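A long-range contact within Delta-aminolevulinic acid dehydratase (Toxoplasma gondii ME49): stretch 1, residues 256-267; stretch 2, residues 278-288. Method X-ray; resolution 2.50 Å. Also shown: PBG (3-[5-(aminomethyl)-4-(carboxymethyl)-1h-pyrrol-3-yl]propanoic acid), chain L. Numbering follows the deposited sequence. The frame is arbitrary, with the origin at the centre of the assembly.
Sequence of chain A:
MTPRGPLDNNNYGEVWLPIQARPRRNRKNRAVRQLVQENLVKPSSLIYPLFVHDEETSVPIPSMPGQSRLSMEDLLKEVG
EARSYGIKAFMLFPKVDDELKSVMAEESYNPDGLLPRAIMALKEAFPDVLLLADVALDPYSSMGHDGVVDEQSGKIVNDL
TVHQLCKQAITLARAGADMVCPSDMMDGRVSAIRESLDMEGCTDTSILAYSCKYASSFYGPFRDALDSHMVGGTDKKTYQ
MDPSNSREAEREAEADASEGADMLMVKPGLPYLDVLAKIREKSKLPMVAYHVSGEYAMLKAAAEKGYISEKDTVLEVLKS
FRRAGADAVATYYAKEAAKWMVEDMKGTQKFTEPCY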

ATOM      1  N   ASP A 256       2.034  20.509  10.034  1.00 13.81           N
ATOM      2  CA  ASP A 256       1.218  21.068  11.087  1.00 13.96           C
ATOM      3  C   ASP A 256       0.895  20.005  12.096  1.00 14.10           C
ATOM      4  O   ASP A 256       0.809  20.299  13.281  1.00 14.24           O
ATOM      5  N   ALA A 257       0.743  18.767  11.635  1.00 14.07           N
ATOM      6  CA  ALA A 257       0.581  17.635  12.542  1.00 14.50           C
ATOM      7  C   ALA A 257       1.748  17.529  13.503  1.00 15.32           C
ATOM      8  O   ALA A 257       1.558  17.428  14.724  1.00 15.18           O
ATOM      9  N   SER A 258       2.962  17.549  12.972  1.00 15.75           N
ATOM     10  CA  SER A 258       4.124  17.312  13.832  1.00 17.06           C
ATOM     11  C   SER A 258       4.509  18.560  14.651  1.00 16.75           C
ATOM     12  O   SER A 258       5.206  18.452  15.656  1.00 16.67           O
ATOM     13  N   GLU A 259       4.012  19.726  14.246  1.00 16.40           N
ATOM     14  CA  GLU A 259       4.085  20.938  15.083  1.00 16.40           C
ATOM     15  C   GLU A 259       3.060  20.991  16.224  1.00 15.75           C
ATOM     16  O   GLU A 259       3.047  21.948  16.988  1.00 16.25           O
ATOM     17  N   GLY A 260       2.167  20.008  16.316  1.00 14.91           N
ATOM     18  CA  GLY A 260       1.229  19.908  17.454  1.00 14.36           C
ATOM     19  C   GLY A 260      -0.233  20.357  17.302  1.00 12.91           C
ATOM     20  O   GLY A 260      -0.985  20.413  18.287  1.00 11.73           O
ATOM     21  N   ALA A 261      -0.647  20.656  16.078  1.00 12.01           N
ATOM     22  CA  ALA A 261      -2.036  21.032  15.814  1.00 11.37           C
ATOM     23  C   ALA A 261      -2.980  19.935  16.307  1.00 11.35           C
ATOM     24  O   ALA A 261      -2.630  18.750  16.332  1.00 11.08           O
ATOM     25  N   ASP A 262      -4.174  20.372  16.686  1.00 10.76           N
ATOM     26  CA  ASP A 262      -5.260  19.532  17.138  1.00 10.63           C
ATOM     27  C   ASP A 262      -6.230  19.172  15.992  1.00 10.80           C
ATOM     28  O   ASP A 262      -6.902  18.135  16.050  1.00 10.42           O
ATOM     29  N   MET A 263      -6.369  20.078  15.006  1.00 11.12           N
ATOM     30  CA  MET A 263      -7.212  19.851  13.815  1.00 10.90           C
ATOM     31  C   MET A 263      -6.616  20.552  12.620  1.00 10.71           C
ATOM     32  O   MET A 263      -5.917  21.561  12.773  1.00 11.11           O
ATOM     33  N   LEU A 264      -6.913  20.016  11.433  1.00 10.49           N
ATOM     34  CA  LEU A 264      -6.479  20.578  10.173  1.00  9.97           C
ATOM     35  C   LEU A 264      -7.656  21.017   9.319  1.00 10.62           C
ATOM     36  O   LEU A 264      -8.640  20.293   9.169  1.00 11.15           O
ATOM     37  N   MET A 265      -7.549  22.231   8.794  1.00 11.21           N
ATOM     38  CA  MET A 265      -8.569  22.879   8.001  1.00 11.58           C
ATOM     39  C   MET A 265      -8.115  22.960   6.551  1.00 11.35           C
ATOM     40  O   MET A 265      -6.948  23.291   6.272  1.00 12.80           O
ATOM     41  N   VAL A 266      -9.008  22.620   5.629  1.00 10.87           N
ATOM     42  CA  VAL A 266      -8.792  22.872   4.202  1.00 10.07           C
ATOM     43  C   VAL A 266      -9.780  23.924   3.803  1.00 10.29           C
ATOM     44  O   VAL A 266     -10.962  23.834   4.155  1.00 10.11           O
ATOM     45  N   LYS A 267      -9.303  24.898   3.043  1.00 10.54           N
ATOM     46  CA  LYS A 267     -10.093  26.040   2.678  1.00 10.72           C
ATOM     47  C   LYS A 267      -9.548  26.574   1.411  1.00 10.43           C
ATOM     48  O   LYS A 267      -8.332  26.678   1.280  1.00 10.79           O
ATOM     49  N   LYS A 278      -7.768  13.722   0.465  1.00 11.10           N
ATOM     50  CA  LYS A 278      -6.413  13.172   0.462  1.00 11.90           C
ATOM     51  C   LYS A 278      -5.789  13.328   1.841  1.00 11.54           C
ATOM     52  O   LYS A 278      -5.220  12.380   2.364  1.00 10.75           O
ATOM     53  N   ILE A 279      -5.960  14.506   2.446  1.00 12.05           N
ATOM     54  CA  ILE A 279      -5.431  14.766   3.776  1.00 12.82           C
ATOM     55  C   ILE A 279      -6.154  13.927   4.809  1.00 13.94           C
ATOM     56  O   ILE A 279      -5.551  13.445   5.741  1.00 14.52           O
ATOM     57  N   ARG A 280      -7.445  13.713   4.630  1.00 15.78           N
ATOM     58  CA  ARG A 280      -8.181  12.776   5.496  1.00 17.07           C
ATOM     59  C   ARG A 280      -7.598  11.379   5.503  1.00 17.81           C
ATOM     60  O   ARG A 280      -7.578  10.730   6.520  1.00 18.04           O
ATOM     61  N   GLU A 281      -7.167  10.918   4.339  1.00 19.22           N
ATOM     62  CA  GLU A 281      -6.663   9.572   4.149  1.00 21.01           C
ATOM     63  C   GLU A 281      -5.347   9.418   4.892  1.00 21.16           C
ATOM     64  O   GLU A 281      -5.096   8.407   5.499  1.00 20.85           O
ATOM     65  N   LYS A 282      -4.533  10.461   4.871  1.00 21.89           N
ATOM     66  CA  LYS A 282      -3.178  10.415   5.422  1.00 22.64           C
ATOM     67  C   LYS A 282      -3.036  10.954   6.868  1.00 22.42           C
ATOM     68  O   LYS A 282      -2.139  10.527   7.603  1.00 24.05           O
ATOM     69  N   SER A 283      -3.931  11.832   7.305  1.00 20.85           N
ATOM     70  CA  SER A 283      -3.807  12.411   8.634  1.00 19.74           C
ATOM     71  C   SER A 283      -4.406  11.527   9.705  1.00 19.23           C
ATOM     72  O   SER A 283      -5.291  10.709   9.432  1.00 19.24           O
ATOM     73  N   LYS A 284      -3.935  11.711  10.934  1.00 18.33           N
ATOM     74  CA  LYS A 284      -4.611  11.130  12.091  1.00 18.03           C
ATOM     75  C   LYS A 284      -5.325  12.200  12.922  1.00 16.47           C
ATOM     76  O   LYS A 284      -5.808  11.894  14.007  1.00 16.56           O
ATOM     77  N   LEU A 285      -5.416  13.429  12.399  1.00 14.35           N
ATOM     78  CA  LEU A 285      -6.073  14.524  13.102  1.00 13.22           C
ATOM     79  C   LEU A 285      -7.453  14.779  12.563  1.00 12.27           C
ATOM     80  O   LEU A 285      -7.727  14.527  11.411  1.00 12.58           O
ATOM     81  N   PRO A 286      -8.347  15.311  13.391  1.00 11.67           N
ATOM     82  CA  PRO A 286      -9.635  15.683  12.790  1.00 10.97           C
ATOM     83  C   PRO A 286      -9.539  16.747  11.691  1.00 10.44           C
ATOM     84  O   PRO A 286      -8.678  17.637  11.727  1.00 10.40           O
ATOM     85  N   MET A 287     -10.432  16.624  10.717  1.00 10.04           N
ATOM     86  CA  MET A 287     -10.461  17.487   9.558  1.00  9.77           C
ATOM     87  C   MET A 287     -11.627  18.447   9.621  1.00  9.14           C
ATOM     88  O   MET A 287     -12.708  18.089  10.039  1.00  9.24           O
ATOM     89  N   VAL A 288     -11.376  19.671   9.186  1.00  9.04           N
ATOM     90  CA  VAL A 288     -12.390  20.696   9.077  1.00  8.71           C
ATOM     91  C   VAL A 288     -12.288  21.266   7.698  1.00  8.26           C
ATOM     92  O   VAL A 288     -11.213  21.349   7.135  1.00  8.24           O
TER

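Two parallel strands form the spine of this contact, each preceded by a helix, and apolar side chains pack along them and against the helix ends. The first rule appears at the end of the first helix: a small residue where a leucine of the other stretch lies close. Ala 257 points toward stretch 2, and its CB lies 4.0 Å from CD1 of Leu 285. Ser 258 points away and Glu 259 is out of reach, so neither spends any surface here. Gly 260 then closes the helix in a Schellman motif; its positive phi would jam a CB against the carbonyl O of the residue before, a backbone reason for glycine that has nothing to do with stretch 2.

Ala 261 repeats the small-residue theme. Its CB stands sideways, 4.4 Å from Leu 285 CD1, while its carbonyl O meets Leu 285 CD2 at 3.5 Å. Leu 285, in the m,t rotamer, points toward stretch 1 and is thus lodged against both alanines. The CA-to-CB bond of Asp 262 points away, and both carboxylate oxygens are hydrogen-bonded elsewhere in the structure; the residue offers stretch 2 its backbone instead: its O lies 3.5 Å from Pro 286 CD.

With Met 263 the strand begins. Its CA-to-CB bond points sideways, and the m,t,t side chain puts CG 4.0 Å from Pro 286 CB and SD 4.1 Å from Val 288 CG2. Leu 264 is the most heavily covered residue of stretch 1, and its backbone is bonded through both its N and its O: its N donates to Pro 286 O at 3.0 Å, and its O accepts from Val 288 N at 2.8 Å. Its m,t side chain shares a sheet face with Met 287. There CG packs 3.7 Å from Leu 285 CD1, CB sits 4.0 Å from Met 287 SD, and CD1 reaches Ile 279 CG2 at 4.2 Å, touching the second helix. The same CD1 is 3.6 Å from Ser 283 OG, a polar atom that accepts a hydrogen bond from Leu 285 N at 2.9 Å. That bond links Ser 283, the first residue after the helix, to Leu 285 two residues on.

Met 265 takes the other face, together with Val 288. Its t,p,p rotamer folds the chain so that CE comes 3.6 Å from CG1 of Val 288, which is itself in the t rotamer. Val 266, also t, sets CG2 4.0 Å from CE of Met 287, whose m,m,m side chain curls its end nearer to stretch 1; the backbone adds a hydrogen bond from Val 266 N to Val 288 O at 3.0 Å.

Lys 267 ends the walk by leaving the contact. Its all-t chain leads away from stretch 2 and carries NZ to 3.1 Å from C4A of the bound PBG. The division is instructive: across the stretches every hydrogen bond is backbone to backbone, the side chains meet mainly through apolar packing, and the long polar chain at the strand's end is directed to the ligand.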

ATOM      1  CB  ASP A 256      -0.064  21.693  10.546  1.00 13.72           C
ATOM      2  CG  ASP A 256       0.187  22.978   9.751  1.00 14.73           C
ATOM      3  OD1 ASP A 256       1.234  23.697   9.903  1.00 14.65           O
ATOM      4  OD2 ASP A 256      -0.710  23.263   8.973  1.00 13.71           O
ATOM      5  CB  ALA A 257       0.455  16.361  11.780  1.00 14.34           C
ATOM      6  CB  SER A 258       5.310  16.785  13.023  1.00 17.35           C
ATOM      7  OG  SER A 258       5.667  17.729  12.055  1.00 19.66           O
ATOM      8  CB  GLU A 259       3.957  22.191  14.201  1.00 16.41           C
ATOM      9  CG  GLU A 259       5.189  22.421  13.337  1.00 17.80           C
ATOM     10  CD  GLU A 259       5.103  23.658  12.425  1.00 21.78           C
ATOM     11  OE1 GLU A 259       4.411  24.669  12.754  1.00 20.52           O
ATOM     12  OE2 GLU A 259       5.790  23.614  11.357  1.00 26.76           O
ATOM     13  CB  ALA A 261      -2.255  21.264  14.358  1.00 10.64           C
ATOM     14  CB  ASP A 262      -6.048  20.291  18.221  1.00 10.42           C
ATOM     15  CG  ASP A 262      -5.215  20.614  19.437  1.00 10.57           C
ATOM     16  OD1 ASP A 262      -4.835  19.650  20.150  1.00 11.06           O
ATOM     17  OD2 ASP A 262      -4.964  21.813  19.713  1.00 10.32           O
ATOM     18  CB  MET A 263      -8.630  20.379  14.016  1.00 10.96           C
ATOM     19  CG  MET A 263      -9.351  19.813  15.255  1.00 12.60           C
ATOM     20  SD  MET A 263     -11.065  20.368  15.436  1.00 14.59           S
ATOM     21  CE  MET A 263     -11.281  19.991  17.181  1.00 13.34           C
ATOM     22  CB  LEU A 264      -5.662  19.568   9.424  1.00  9.76           C
ATOM     23  CG  LEU A 264      -4.459  19.032  10.204  1.00  9.80           C
ATOM     24  CD1 LEU A 264      -3.826  17.881   9.408  1.00 10.42           C
ATOM     25  CD2 LEU A 264      -3.441  20.115  10.565  1.00  9.12           C
ATOM     26  CB  MET A 265      -8.784  24.279   8.548  1.00 12.43           C
ATOM     27  CG  MET A 265      -9.630  25.244   7.677  1.00 14.73           C
ATOM     28  SD  MET A 265     -11.406  25.118   7.895  1.00 20.96           S
ATOM     29  CE  MET A 265     -11.629  25.784   9.549  1.00 16.76           C
ATOM     30  CB  VAL A 266      -9.080  21.643   3.323  1.00 10.30           C
ATOM     31  CG1 VAL A 266      -8.992  22.019   1.787  1.00  8.69           C
ATOM     32  CG2 VAL A 266      -8.156  20.509   3.699  1.00  8.69           C
ATOM     33  CB  LYS A 267      -9.910  27.087   3.734  1.00 11.70           C
ATOM     34  CG  LYS A 267     -10.578  28.443   3.510  1.00 13.12           C
ATOM     35  CD  LYS A 267     -10.247  29.222   4.749  1.00 16.17           C
ATOM     36  CE  LYS A 267     -10.338  30.701   4.650  1.00 18.86           C
ATOM     37  NZ  LYS A 267      -9.514  31.261   5.791  1.00 20.04           N
ATOM     38  CB  LYS A 278      -5.559  13.800  -0.620  1.00 12.17           C
ATOM     39  CG  LYS A 278      -4.120  13.290  -0.649  1.00 16.63           C
ATOM     40  CD  LYS A 278      -3.986  11.729  -0.637  1.00 21.46           C
ATOM     41  CE  LYS A 278      -3.699  11.133  -2.026  1.00 24.59           C
ATOM     42  NZ  LYS A 278      -4.197   9.697  -2.117  1.00 28.17           N
ATOM     43  CB  ILE A 279      -5.472  16.267   4.158  1.00 12.36           C
ATOM     44  CG1 ILE A 279      -4.651  17.082   3.145  1.00 13.32           C
ATOM     45  CG2 ILE A 279      -4.913  16.474   5.570  1.00 10.01           C
ATOM     46  CD1 ILE A 279      -3.241  16.499   2.800  1.00  9.23           C
ATOM     47  CB  ARG A 280      -9.630  12.675   5.031  1.00 17.65           C
ATOM     48  CG  ARG A 280     -10.492  11.715   5.848  1.00 20.06           C
ATOM     49  CD  ARG A 280     -10.260  11.907   7.323  1.00 23.68           C
ATOM     50  NE  ARG A 280     -11.500  11.864   8.060  1.00 27.95           N
ATOM     51  CZ  ARG A 280     -11.968  10.800   8.715  1.00 33.49           C
ATOM     52  NH1 ARG A 280     -11.284   9.640   8.766  1.00 31.89           N
ATOM     53  NH2 ARG A 280     -13.132  10.930   9.363  1.00 36.24           N
ATOM     54  CB  GLU A 281      -6.489   9.316   2.640  1.00 21.98           C
ATOM     55  CG  GLU A 281      -5.974   7.946   2.218  1.00 27.33           C
ATOM     56  CD  GLU A 281      -5.979   7.743   0.675  1.00 35.41           C
ATOM     57  OE1 GLU A 281      -5.899   8.770  -0.073  1.00 38.96           O
ATOM     58  OE2 GLU A 281      -6.043   6.552   0.217  1.00 37.89           O
ATOM     59  CB  LYS A 282      -2.202  11.100   4.430  1.00 23.11           C
ATOM     60  CG  LYS A 282      -1.563  10.046   3.447  1.00 25.74           C
ATOM     61  CD  LYS A 282      -1.469  10.443   1.983  1.00 27.91           C
ATOM     62  CE  LYS A 282      -1.684   9.192   1.056  1.00 30.72           C
ATOM     63  NZ  LYS A 282      -0.621   8.094   1.082  1.00 30.70           N
ATOM     64  CB  SER A 283      -4.541  13.736   8.698  1.00 19.64           C
ATOM     65  OG  SER A 283      -4.230  14.386   9.898  1.00 19.68           O
ATOM     66  CB  LYS A 284      -3.632  10.351  12.970  1.00 18.95           C
ATOM     67  CG  LYS A 284      -2.786   9.336  12.243  1.00 20.76           C
ATOM     68  CD  LYS A 284      -3.634   8.185  11.628  1.00 24.90           C
ATOM     69  CE  LYS A 284      -2.765   7.308  10.677  1.00 27.96           C
ATOM     70  NZ  LYS A 284      -1.873   8.209   9.823  1.00 29.24           N
ATOM     71  CB  LEU A 285      -5.270  15.815  12.968  1.00 13.32           C
ATOM     72  CG  LEU A 285      -3.843  15.828  13.555  1.00 12.88           C
ATOM     73  CD1 LEU A 285      -3.177  17.098  13.149  1.00 11.27           C
ATOM     74  CD2 LEU A 285      -3.867  15.702  15.047  1.00 11.20           C
ATOM     75  CB  PRO A 286     -10.454  16.198  13.974  1.00 10.57           C
ATOM     76  CG  PRO A 286      -9.849  15.556  15.148  1.00 11.66           C
ATOM     77  CD  PRO A 286      -8.406  15.262  14.859  1.00 11.16           C
ATOM     78  CB  MET A 287     -10.586  16.662   8.275  1.00 10.06           C
ATOM     79  CG  MET A 287      -9.407  15.752   7.907  1.00 10.08           C
ATOM     80  SD  MET A 287      -7.786  16.531   7.939  1.00 11.79           S
ATOM     81  CE  MET A 287      -7.884  17.741   6.631  1.00 10.99           C
ATOM     82  CB  VAL A 288     -12.195  21.829  10.153  1.00  8.90           C
ATOM     83  CG1 VAL A 288     -13.405  22.686  10.246  1.00  8.38           C
ATOM     84  CG2 VAL A 288     -11.907  21.225  11.518  1.00  8.52           C
TER
HETATM   85  CHA PBG L 360      -8.065  35.976   7.041  1.00 19.71           C
HETATM   86  C1A PBG L 360      -9.276  35.196   6.646  1.00 19.58           C
HETATM   87  C2A PBG L 360      -9.870  35.171   5.387  1.00 19.49           C
HETATM   88  C3A PBG L 360     -10.950  34.315   5.494  1.00 16.46           C
HETATM   89  C4A PBG L 360     -10.929  33.783   6.769  1.00 18.81           C
HETATM   90  NA  PBG L 360      -9.928  34.350   7.456  1.00 19.44           N
HETATM   91  C5A PBG L 360      -9.559  36.025   4.181  1.00 21.31           C
HETATM   92  C6A PBG L 360      -8.282  35.778   3.502  1.00 19.95           C
HETATM   93  O1A PBG L 360      -7.401  35.162   4.158  1.00 22.89           O
HETATM   94  O2A PBG L 360      -8.078  36.247   2.360  1.00 16.92           O
HETATM   95  C7A PBG L 360     -11.932  34.039   4.422  1.00 14.72           C
HETATM   96  C8A PBG L 360     -13.176  33.335   4.817  1.00 12.13           C
HETATM   97  C9A PBG L 360     -14.293  33.314   3.859  1.00  9.48           C
HETATM   98  O3A PBG L 360     -15.419  33.121   4.309  1.00 14.05           O
HETATM   99  O4A PBG L 360     -14.212  33.750   2.700  1.00  9.26           O
HETATM  100  N1  PBG L 360      -6.887  35.256   7.400  1.00 18.89           N